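PDB 4XVH: carbohydrate esterase family 2 (CE2) from Chaetomium olivicolor, which probably removes acetyl groups from xylan or related plant polysaccharides, joining a jelly-roll beta-sandwich domain to an SGNH-type esterase domain. Local coordinates for residues L15-G21 with L79-P85; W161-I167 with S178-L184; V209-T214 with L253-L259. The contacts are given in a common frame with arbitrary orientation. Residues are numbered along the deposited sequence.

Contact 1: residues L15-G21 with L79-P85; sequences LSWPGTG and LRRRSEP
Arg81 of strand 73-81 puts its side chain into the loop between strands 14-15 and 21-28 and donates to the carbonyls of that loop. The backbones of residues 15-21 and 79-85 run antiparallel, with CA atoms closest at Gly21-Arg80 (4.5 Å, a non-hydrogen-bonded bridge) and Gly19-Arg81 (4.6 Å). Trp17 to Thr20 form a type II turn, Gly19 taking phi 84°; Thr20 OG1 closes it on Trp17 O at 2.7 Å.

Two backbone hydrogen bonds join the segments, Arg81 N to Thr20 O (2.9 Å) and Gly19 N to Arg81 O (2.9 Å). A CA-H...O contact adds to them, Gly21 CA to Leu79 O at 3.1 Å; a CB on Gly21 would run into that oxygen.

With chi1 -113° and chi3 99°, Arg81 brings NE and NH2 to Ser16 O at 3.0 and 3.1 Å, while its NH1 binds Asn42. Arg80 NH1 meets Gly19 O at 2.8 Å.

Apolar contacts are looser: Leu15 CD1-Leu79 CD2 4.2 Å, Pro18 CD-Pro85 CD 4.0 Å and Trp17 CE3-Pro85 CG 4.2 Å.

Within this beta-sandwich domain, the chemistry implies that Arg80 and Arg81 hold a loop without regular strand structure by donating to the carbonyls of Gly19 and Ser16.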
loop_
_atom_site.group_PDB
_atom_site.type_symbol
_atom_site.label_atom_id
_atom_site.label_comp_id
_atom_site.label_asym_id
_atom_site.label_seq_id
_atom_site.Cartn_x
_atom_site.Cartn_y
_atom_site.Cartn_z
ATOM N N LEU A 15 13.703 -2.254 -2.210
ATOM C CA LEU A 15 12.314 -1.938 -2.504
ATOM C C LEU A 15 11.480 -3.126 -2.077
ATOM O O LEU A 15 11.340 -4.114 -2.803
ATOM C CB LEU A 15 12.129 -1.624 -3.980
ATOM C CG LEU A 15 13.056 -0.520 -4.498
ATOM C CD1 LEU A 15 12.679 -0.296 -5.969
ATOM C CD2 LEU A 15 12.922 0.796 -3.687
ATOM N N SER A 16 10.956 -3.027 -0.867
ATOM C CA SER A 16 10.260 -4.133 -0.223
ATOM C C SER A 16 8.751 -3.890 -0.187
ATOM O O SER A 16 7.980 -4.648 -0.767
ATOM C CB SER A 16 10.792 -4.319 1.201
ATOM O OG SER A 16 10.061 -5.330 1.857
ATOM N N TRP A 17 8.307 -2.839 0.501
ATOM C CA TRP A 17 6.873 -2.543 0.531
ATOM C C TRP A 17 6.325 -2.153 -0.863
ATOM O O TRP A 17 7.063 -1.667 -1.727
ATOM C CB TRP A 17 6.607 -1.423 1.558
ATOM C CG TRP A 17 6.944 -1.807 2.965
ATOM C CD1 TRP A 17 7.974 -1.311 3.731
ATOM C CD2 TRP A 17 6.293 -2.816 3.774
ATOM N NE1 TRP A 17 7.981 -1.928 4.973
ATOM C CE2 TRP A 17 6.959 -2.848 5.024
ATOM C CE3 TRP A 17 5.218 -3.694 3.558
ATOM C CZ2 TRP A 17 6.572 -3.715 6.059
ATOM C CZ3 TRP A 17 4.835 -4.550 4.595
ATOM C CH2 TRP A 17 5.506 -4.548 5.825
ATOM N N PRO A 18 5.021 -2.382 -1.094
ATOM C CA PRO A 18 4.390 -1.933 -2.336
ATOM C C PRO A 18 4.532 -0.432 -2.484
ATOM O O PRO A 18 4.496 0.287 -1.474
ATOM C CB PRO A 18 2.904 -2.296 -2.146
ATOM C CG PRO A 18 2.907 -3.389 -1.106
ATOM C CD PRO A 18 4.039 -2.983 -0.173
ATOM N N GLY A 19 4.690 0.035 -3.717
ATOM C CA GLY A 19 4.708 1.472 -3.973
ATOM C C GLY A 19 6.069 2.095 -3.758
ATOM O O GLY A 19 6.262 3.252 -4.147
ATOM N N THR A 20 7.018 1.366 -3.153
ATOM C CA THR A 20 8.321 1.995 -2.900
ATOM C C THR A 20 9.119 2.169 -4.196
ATOM O O THR A 20 8.905 1.452 -5.183
ATOM C CB THR A 20 9.172 1.193 -1.904
ATOM O OG1 THR A 20 9.234 -0.175 -2.314
ATOM C CG2 THR A 20 8.553 1.313 -0.479
ATOM N N GLY A 21 10.064 3.101 -4.200
ATOM C CA GLY A 21 10.794 3.350 -5.432
ATOM C C GLY A 21 11.656 4.582 -5.397
ATOM O O GLY A 21 12.168 4.950 -4.333
ATOM N N LEU A 79 10.079 5.656 -10.567
ATOM C CA LEU A 79 9.914 4.207 -10.484
ATOM C C LEU A 79 9.122 3.832 -9.251
ATOM O O LEU A 79 9.503 4.228 -8.135
ATOM C CB LEU A 79 11.289 3.518 -10.408
ATOM C CG LEU A 79 11.303 1.992 -10.246
ATOM C CD1 LEU A 79 10.970 1.369 -11.584
ATOM C CD2 LEU A 79 12.671 1.473 -9.763
ATOM N N ARG A 80 8.075 3.030 -9.420
ATOM C CA ARG A 80 7.339 2.544 -8.269
ATOM C C ARG A 80 6.984 1.064 -8.335
ATOM O O ARG A 80 6.554 0.583 -9.389
ATOM C CB ARG A 80 6.080 3.354 -8.100
ATOM C CG ARG A 80 6.351 4.660 -7.360
ATOM C CD ARG A 80 5.074 5.316 -7.149
ATOM N NE ARG A 80 5.134 6.664 -6.578
ATOM C CZ ARG A 80 5.293 6.949 -5.288
ATOM N NH1 ARG A 80 5.540 5.989 -4.409
ATOM N NH2 ARG A 80 5.242 8.209 -4.884
ATOM N N ARG A 81 7.193 0.344 -7.252
ATOM C CA ARG A 81 6.841 -1.042 -7.152
ATOM C C ARG A 81 5.338 -1.216 -7.227
ATOM O O ARG A 81 4.629 -0.633 -6.496
ATOM C CB ARG A 81 7.270 -1.608 -5.815
ATOM C CG ARG A 81 8.356 -2.631 -5.833
ATOM C CD ARG A 81 8.842 -2.890 -4.437
ATOM N NE ARG A 81 8.358 -4.050 -3.733
ATOM C CZ ARG A 81 8.493 -5.293 -4.127
ATOM N NH1 ARG A 81 8.964 -5.557 -5.301
ATOM N NH2 ARG A 81 8.085 -6.257 -3.372
ATOM N N ARG A 82 4.905 -2.122 -8.059
ATOM C CA ARG A 82 3.490 -2.471 -8.158
ATOM C C ARG A 82 3.108 -3.561 -7.144
ATOM O O ARG A 82 1.937 -3.677 -6.757
ATOM C CB ARG A 82 3.178 -3.008 -9.571
ATOM C CG ARG A 82 3.343 -2.000 -10.696
ATOM C CD ARG A 82 3.560 -2.696 -12.018
ATOM N NE ARG A 82 2.463 -3.581 -12.415
ATOM C CZ ARG A 82 1.348 -3.175 -13.043
ATOM N NH1 ARG A 82 1.163 -1.896 -13.364
ATOM N NH2 ARG A 82 0.414 -4.068 -13.390
ATOM N N SER A 83 4.095 -4.391 -6.781
ATOM C CA SER A 83 3.848 -5.659 -6.105
ATOM C C SER A 83 4.356 -5.682 -4.672
ATOM O O SER A 83 4.817 -4.656 -4.148
ATOM C CB SER A 83 4.493 -6.816 -6.899
ATOM O OG SER A 83 5.882 -6.586 -7.084
ATOM N N GLU A 84 4.319 -6.854 -4.038
ATOM C CA GLU A 84 4.468 -6.905 -2.577
ATOM C C GLU A 84 5.574 -7.868 -2.120
ATOM O O GLU A 84 6.021 -8.722 -2.885
ATOM C CB GLU A 84 3.126 -7.308 -1.944
ATOM C CG GLU A 84 2.768 -8.786 -2.245
ATOM C CD GLU A 84 1.452 -9.197 -1.602
ATOM O OE1 GLU A 84 1.391 -9.227 -0.341
ATOM O OE2 GLU A 84 0.486 -9.457 -2.364
ATOM N N PRO A 85 6.009 -7.736 -0.864
ATOM C CA PRO A 85 7.141 -8.542 -0.398
ATOM C C PRO A 85 6.921 -10.046 -0.497
ATOM O O PRO A 85 7.891 -10.780 -0.695
ATOM C CB PRO A 85 7.299 -8.131 1.076
ATOM C CG PRO A 85 6.372 -7.010 1.313
ATOM C CD PRO A 85 5.658 -6.652 0.068
#

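Contact 2: residues W161-I167 with S178-L184; sequences WSGKGLI and SPLMPQL. With PEU (2,5,8,11,14,17,20,23,26,29,32,35,38,41,44,47,50,53,56,59,62,65,68,71,74,77,80-heptacosaoxadooctacontan-82-ol), chain C.
The ligand pocket of the esterase domain is bordered here by the loop 161-167, whose Ser162 and Gly163 line the bound polyether PEU. Residues 178-184 pack along the loop, from Trp161 and Lys164 to Ile167, whereas Ser162 and Gly163 make no contact with them. Trp161 to Lys164 make a type II turn. Gly163 sits at phi 91°, psi -6°, a conformation in which a side chain would be jammed against the preceding carbonyl and crowded by the ligand. Its N donates to PEU OAW at 2.9 Å, and Asn215 also binds the polyether.

A backbone NH and a buried lysine join the two segments. Met181 N donates to Gly165 O (3.0 Å, 172°), CA atoms being closest at Gly165-Leu180 (5.6 Å) and Leu166-Met181 (5.8 Å). Leu180 is the N-cap of helix 181-184, so Gly165 supplies an acceptor for an NH of the helix's first turn. In SGNH hydrolases a glycine after the strand that follows the nucleophile commonly contributes to the oxyanion hole; the NH of Gly163, facing the ligand, is consistent with that role.

The CA-to-CB bond of Lys164 points toward 178-184; chi1 and chi2 are both m and the rest extended, so that NZ reaches Pro179 O at 2.9 Å. Along its length, CB lies 3.5 Å from Met181 SD and CE 3.7 Å from Leu184 CD1. Trp161 CE3 approaches Leu184 CD1 at 3.9 Å, and Leu166 CD1 meets Pro182 CG at 4.0 Å.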
loop_
_atom_site.group_PDB
_atom_site.type_symbol
_atom_site.label_atom_id
_atom_site.label_comp_id
_atom_site.label_asym_id
_atom_site.label_seq_id
_atom_site.Cartn_x
_atom_site.Cartn_y
_atom_site.Cartn_z
ATOM N N TRP A 161 0.400 -6.178 3.234
ATOM C CA TRP A 161 0.894 -7.523 2.959
ATOM C C TRP A 161 -0.358 -8.401 2.774
ATOM O O TRP A 161 -1.239 -8.383 3.623
ATOM C CB TRP A 161 1.773 -8.016 4.129
ATOM C CG TRP A 161 2.459 -9.333 3.947
ATOM C CD1 TRP A 161 1.911 -10.510 3.499
ATOM C CD2 TRP A 161 3.842 -9.618 4.234
ATOM N NE1 TRP A 161 2.886 -11.504 3.474
ATOM C CE2 TRP A 161 4.072 -10.977 3.923
ATOM C CE3 TRP A 161 4.911 -8.846 4.712
ATOM C CZ2 TRP A 161 5.329 -11.582 4.087
ATOM C CZ3 TRP A 161 6.156 -9.453 4.883
ATOM C CH2 TRP A 161 6.353 -10.801 4.570
ATOM N N SER A 162 -0.442 -9.124 1.663
ATOM C CA SER A 162 -1.651 -9.905 1.390
ATOM C C SER A 162 -1.868 -10.982 2.452
ATOM O O SER A 162 -0.916 -11.651 2.869
ATOM C CB SER A 162 -1.585 -10.539 0.002
ATOM O OG SER A 162 -1.708 -9.496 -0.957
ATOM N N GLY A 163 -3.119 -11.123 2.881
ATOM C CA GLY A 163 -3.519 -12.186 3.785
ATOM C C GLY A 163 -3.418 -11.778 5.239
ATOM O O GLY A 163 -3.850 -12.526 6.113
ATOM N N LYS A 164 -2.871 -10.585 5.497
ATOM C CA LYS A 164 -2.603 -10.180 6.861
ATOM C C LYS A 164 -3.800 -9.529 7.509
ATOM O O LYS A 164 -4.611 -8.867 6.862
ATOM C CB LYS A 164 -1.404 -9.235 6.922
ATOM C CG LYS A 164 -0.102 -9.890 6.467
ATOM C CD LYS A 164 0.279 -11.066 7.382
ATOM C CE LYS A 164 1.713 -11.525 7.092
ATOM N NZ LYS A 164 2.129 -12.645 7.997
ATOM N N GLY A 165 -3.889 -9.695 8.822
ATOM C CA GLY A 165 -4.961 -9.089 9.577
ATOM C C GLY A 165 -4.483 -8.179 10.703
ATOM O O GLY A 165 -3.289 -7.927 10.872
ATOM N N LEU A 166 -5.449 -7.684 11.463
ATOM C CA LEU A 166 -5.215 -6.899 12.657
ATOM C C LEU A 166 -5.003 -7.783 13.897
ATOM O O LEU A 166 -4.057 -7.570 14.651
ATOM C CB LEU A 166 -6.403 -5.972 12.883
ATOM C CG LEU A 166 -6.433 -5.098 14.143
ATOM C CD1 LEU A 166 -5.258 -4.084 14.113
ATOM C CD2 LEU A 166 -7.781 -4.386 14.288
ATOM N N ILE A 167 -5.909 -8.735 14.139
ATOM C CA ILE A 167 -5.754 -9.654 15.274
ATOM C C ILE A 167 -5.489 -11.083 14.807
ATOM O O ILE A 167 -4.910 -11.852 15.537
ATOM C CB ILE A 167 -6.984 -9.662 16.220
ATOM C CG1 ILE A 167 -8.235 -10.169 15.514
ATOM C CG2 ILE A 167 -7.248 -8.278 16.747
ATOM C CD1 ILE A 167 -9.373 -10.422 16.485
ATOM N N SER A 178 1.874 -16.394 11.729
ATOM C CA SER A 178 2.915 -15.443 11.388
ATOM C C SER A 178 2.543 -14.000 11.838
ATOM O O SER A 178 1.456 -13.790 12.361
ATOM C CB SER A 178 3.147 -15.514 9.875
ATOM O OG SER A 178 1.979 -15.090 9.202
ATOM N N PRO A 179 3.453 -13.013 11.648
ATOM C CA PRO A 179 3.161 -11.671 12.192
ATOM C C PRO A 179 1.850 -11.064 11.678
ATOM O O PRO A 179 1.477 -11.312 10.521
ATOM C CB PRO A 179 4.353 -10.835 11.706
ATOM C CG PRO A 179 5.511 -11.838 11.744
ATOM C CD PRO A 179 4.865 -13.127 11.223
ATOM N N LEU A 180 1.174 -10.304 12.550
ATOM C CA LEU A 180 0.045 -9.452 12.171
ATOM C C LEU A 180 0.522 -8.093 11.643
ATOM O O LEU A 180 1.692 -7.762 11.756
ATOM C CB LEU A 180 -0.879 -9.252 13.373
ATOM C CG LEU A 180 -1.251 -10.587 14.035
ATOM C CD1 LEU A 180 -1.888 -10.383 15.409
ATOM C CD2 LEU A 180 -2.193 -11.397 13.111
ATOM N N MET A 181 -0.358 -7.316 11.030
ATOM C CA MET A 181 0.086 -6.023 10.486
ATOM C C MET A 181 0.742 -5.078 11.508
ATOM O O MET A 181 1.713 -4.403 11.156
ATOM C CB MET A 181 -1.071 -5.291 9.794
ATOM C CG MET A 181 -1.307 -5.753 8.344
ATOM S SD MET A 181 0.171 -6.098 7.347
ATOM C CE MET A 181 0.927 -4.479 7.200
ATOM N N PRO A 182 0.236 -5.014 12.762
ATOM C CA PRO A 182 0.895 -4.062 13.673
ATOM C C PRO A 182 2.383 -4.368 13.872
ATOM O O PRO A 182 3.211 -3.455 13.875
ATOM C CB PRO A 182 0.101 -4.222 14.998
ATOM C CG PRO A 182 -1.339 -4.543 14.467
ATOM C CD PRO A 182 -1.028 -5.531 13.339
ATOM N N GLN A 183 2.719 -5.640 14.022
ATOM C CA GLN A 183 4.112 -6.034 14.139
ATOM C C GLN A 183 4.900 -5.674 12.879
ATOM O O GLN A 183 6.020 -5.177 12.969
ATOM C CB GLN A 183 4.222 -7.550 14.427
ATOM C CG GLN A 183 5.640 -8.111 14.444
ATOM C CD GLN A 183 5.653 -9.637 14.704
ATOM O OE1 GLN A 183 4.602 -10.236 14.922
ATOM N NE2 GLN A 183 6.841 -10.255 14.680
ATOM N N LEU A 184 4.321 -5.958 11.717
ATOM C CA LEU A 184 4.984 -5.695 10.452
ATOM C C LEU A 184 5.235 -4.200 10.281
ATOM O O LEU A 184 6.248 -3.790 9.726
ATOM C CB LEU A 184 4.143 -6.242 9.290
ATOM C CG LEU A 184 4.136 -7.798 9.333
ATOM C CD1 LEU A 184 3.253 -8.420 8.251
ATOM C CD2 LEU A 184 5.551 -8.385 9.305
HETATM C CAA PEU C . 10.017 -15.455 -2.162
HETATM O OAB PEU C . 8.894 -16.353 -2.210
HETATM C CAC PEU C . 8.956 -17.408 -1.173
HETATM C CAD PEU C . 7.827 -18.500 -1.062
HETATM O OAE PEU C . 7.684 -19.309 -2.255
HETATM C CAF PEU C . 7.263 -18.557 -3.437
HETATM C CAG PEU C . 5.825 -18.033 -3.593
HETATM O OAH PEU C . 5.285 -17.197 -2.558
HETATM C CAI PEU C . 3.995 -16.652 -2.952
HETATM C CAJ PEU C . 3.249 -15.985 -1.791
HETATM O OAK PEU C . 1.994 -15.411 -2.245
HETATM C CAL PEU C . 1.126 -15.202 -1.111
HETATM C CAM PEU C . -0.234 -14.615 -1.469
HETATM O OAN PEU C . -0.974 -14.737 -0.237
HETATM C CAO PEU C . -2.362 -14.349 -0.336
HETATM C CAP PEU C . -2.878 -15.106 0.871
HETATM O OAQ PEU C . -4.239 -15.171 1.362
HETATM C CAR PEU C . -5.298 -15.578 0.439
HETATM C CAS PEU C . -5.868 -14.593 -0.613
HETATM O OAT PEU C . -6.545 -13.409 -0.030
HETATM C CAU PEU C . -5.716 -12.516 0.774
HETATM C CAV PEU C . -6.532 -11.339 1.349
HETATM O OAW PEU C . -5.801 -10.366 2.137
#

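Contact 3: residues V209-T214 with L253-L259; sequences VINLGT and LLNSPML
This is a buried parallel strand pair in the five-stranded sheet of the SGNH-type esterase domain, its backbones parting after Leu254. Residues 209-214 and 253-259 comprise the last residues of strands 207-211 and 250-254 and the loops that follow. Ile210 pairs with Leu253 (CA-CA 5.0 Å), and Leu254 N donates to Ile210 O at 3.1 Å and 171°. Both Ile210 and Leu253 have chi1 m and chi2 t and lie on the same face, CD1 of Ile210 being 3.9 Å from CD2 of Leu253. On the other face Val209 CG1 touches Leu254 CD1 at 3.8 Å.

Beyond this pairing, two waters fill the widening gap. The first lies 3.0 Å from both Ile210 O and Leu212 N and 2.8 Å from Leu254 O; the second is 2.8 Å from Asn211 OD1 and from Leu254 O.

Side chains reconnect the loops. Thr214 OG1 and Ser256 OG share a 2.6 Å hydrogen bond, and Ser256 OG also accepts from Met258 N at 3.0 Å in an ST turn. Ser256 to Leu259 form a type I turn, bringing Met258 CB to 4.0 Å from Thr214 CG2. Gly213, at phi 140°, psi -21°, makes the bend before Thr214, whose side chain lies about 5 Å from PEU.

Strand 207-211 continues the sheet through strand 111-116, and strand 250-254 through 289-292. Helix 228-243, in the beta-alpha-beta connection between the paired strands of this Rossmann-like fold, packs on Ile210 and Leu253; helix 270-285 also covers Leu253, and helix 118-121 meets Asn211, Thr214 and Met258.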
loop_
_atom_site.group_PDB
_atom_site.type_symbol
_atom_site.label_atom_id
_atom_site.label_comp_id
_atom_site.label_asym_id
_atom_site.label_seq_id
_atom_site.Cartn_x
_atom_site.Cartn_y
_atom_site.Cartn_z
ATOM N N VAL A 209 -4.150 5.932 6.969
ATOM C CA VAL A 209 -5.274 5.170 6.441
ATOM C C VAL A 209 -5.118 3.708 6.834
ATOM O O VAL A 209 -4.052 3.115 6.618
ATOM C CB VAL A 209 -5.367 5.269 4.908
ATOM C CG1 VAL A 209 -6.549 4.411 4.408
ATOM C CG2 VAL A 209 -5.517 6.752 4.476
ATOM N N ILE A 210 -6.134 3.146 7.474
ATOM C CA ILE A 210 -6.026 1.746 7.875
ATOM C C ILE A 210 -7.191 0.957 7.320
ATOM O O ILE A 210 -8.335 1.290 7.600
ATOM C CB ILE A 210 -5.991 1.590 9.402
ATOM C CG1 ILE A 210 -4.796 2.369 9.976
ATOM C CG2 ILE A 210 -5.950 0.090 9.767
ATOM C CD1 ILE A 210 -4.823 2.527 11.464
ATOM N N ASN A 211 -6.885 -0.107 6.573
ATOM C CA ASN A 211 -7.902 -0.973 5.995
ATOM C C ASN A 211 -7.598 -2.441 6.318
ATOM O O ASN A 211 -6.898 -3.132 5.570
ATOM C CB ASN A 211 -7.956 -0.739 4.486
ATOM C CG ASN A 211 -9.042 -1.547 3.784
ATOM O OD1 ASN A 211 -9.569 -2.534 4.301
ATOM N ND2 ASN A 211 -9.342 -1.140 2.560
ATOM N N LEU A 212 -8.131 -2.906 7.441
ATOM C CA LEU A 212 -7.858 -4.251 7.917
ATOM C C LEU A 212 -9.125 -4.872 8.490
ATOM O O LEU A 212 -9.940 -4.168 9.124
ATOM C CB LEU A 212 -6.782 -4.231 9.002
ATOM C CG LEU A 212 -5.377 -3.844 8.566
ATOM C CD1 LEU A 212 -4.550 -3.614 9.835
ATOM C CD2 LEU A 212 -4.777 -4.990 7.730
ATOM N N GLY A 213 -9.283 -6.177 8.290
ATOM C CA GLY A 213 -10.441 -6.879 8.839
ATOM C C GLY A 213 -10.992 -7.896 7.856
ATOM O O GLY A 213 -11.698 -8.814 8.244
ATOM N N THR A 214 -10.695 -7.730 6.568
ATOM C CA THR A 214 -11.165 -8.718 5.599
ATOM C C THR A 214 -10.664 -10.112 6.012
ATOM O O THR A 214 -11.438 -11.066 6.059
ATOM C CB THR A 214 -10.702 -8.390 4.186
ATOM O OG1 THR A 214 -11.206 -7.106 3.824
ATOM C CG2 THR A 214 -11.197 -9.461 3.179
ATOM N N LEU A 253 -10.260 4.995 9.025
ATOM C CA LEU A 253 -10.515 3.571 9.237
ATOM C C LEU A 253 -11.609 3.073 8.300
ATOM O O LEU A 253 -12.759 3.513 8.368
ATOM C CB LEU A 253 -10.906 3.318 10.700
ATOM C CG LEU A 253 -9.997 3.958 11.760
ATOM C CD1 LEU A 253 -10.373 3.512 13.196
ATOM C CD2 LEU A 253 -8.523 3.696 11.535
ATOM N N LEU A 254 -11.249 2.173 7.408
ATOM C CA LEU A 254 -12.178 1.735 6.364
ATOM C C LEU A 254 -12.722 0.340 6.620
ATOM O O LEU A 254 -12.013 -0.528 7.105
ATOM C CB LEU A 254 -11.498 1.721 4.985
ATOM C CG LEU A 254 -11.292 3.024 4.206
ATOM C CD1 LEU A 254 -10.276 3.953 4.875
ATOM C CD2 LEU A 254 -10.863 2.675 2.733
ATOM N N ASN A 255 -13.973 0.116 6.238
ATOM C CA ASN A 255 -14.486 -1.223 6.219
ATOM C C ASN A 255 -14.183 -1.840 4.838
ATOM O O ASN A 255 -13.610 -1.193 3.939
ATOM C CB ASN A 255 -15.987 -1.229 6.547
ATOM C CG ASN A 255 -16.773 -0.314 5.652
ATOM O OD1 ASN A 255 -16.247 0.178 4.670
ATOM N ND2 ASN A 255 -18.049 -0.083 5.986
ATOM N N SER A 256 -14.574 -3.081 4.663
ATOM C CA SER A 256 -14.069 -3.875 3.542
ATOM C C SER A 256 -15.039 -4.000 2.373
ATOM O O SER A 256 -16.173 -4.445 2.557
ATOM C CB SER A 256 -13.739 -5.280 4.031
ATOM O OG SER A 256 -13.431 -6.086 2.923
ATOM N N PRO A 257 -14.573 -3.668 1.162
ATOM C CA PRO A 257 -15.363 -3.886 -0.057
ATOM C C PRO A 257 -15.560 -5.380 -0.368
ATOM O O PRO A 257 -16.411 -5.717 -1.192
ATOM C CB PRO A 257 -14.512 -3.217 -1.149
ATOM C CG PRO A 257 -13.084 -3.442 -0.668
ATOM C CD PRO A 257 -13.209 -3.191 0.847
ATOM N N MET A 258 -14.787 -6.257 0.285
ATOM C CA MET A 258 -14.921 -7.697 0.071
ATOM C C MET A 258 -15.813 -8.390 1.094
ATOM O O MET A 258 -16.174 -9.547 0.884
ATOM C CB MET A 258 -13.540 -8.372 0.065
ATOM C CG MET A 258 -12.678 -7.927 -1.109
ATOM S SD MET A 258 -10.981 -8.586 -1.195
ATOM C CE MET A 258 -11.330 -10.329 -1.574
ATOM N N LEU A 259 -16.160 -7.729 2.198
ATOM C CA LEU A 259 -17.095 -8.354 3.143
ATOM C C LEU A 259 -18.519 -7.964 2.786
ATOM O O LEU A 259 -18.753 -6.862 2.273
ATOM C CB LEU A 259 -16.786 -7.949 4.584
ATOM C CG LEU A 259 -15.412 -8.399 5.088
ATOM C CD1 LEU A 259 -15.220 -7.967 6.538
ATOM C CD2 LEU A 259 -15.277 -9.913 4.948
HETATM O O HOH W 1 -9.845 -0.932 8.875
HETATM O O HOH W 2 -11.682 -3.084 6.073
#

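The three contacts follow one another along the chain, crossing from the N-terminal beta-sandwich domain, which holds contact 1, to the esterase domain, which holds contacts 2 and 3. Centres of contacts 1 and 2 are 18 Å apart, yet they touch: Glu84 OE2 and Ser162 OG, 2.6 Å apart, probably share a hydrogen bond, and Pro85 packs on Trp161. Contacts 2 and 3, with centres 13 Å apart, meet through Leu212, against which Met181 and Leu166 pack. Contact 2 thus lies at the interface with the N-terminal domain and also touches contact 3. It holds pocket residues, whereas contacts 1 and 3 come near the polyether through Glu84 and Thr214. Ala86 and Tyr87 of the N-terminal domain also line the pocket, suggesting that both domains shape it.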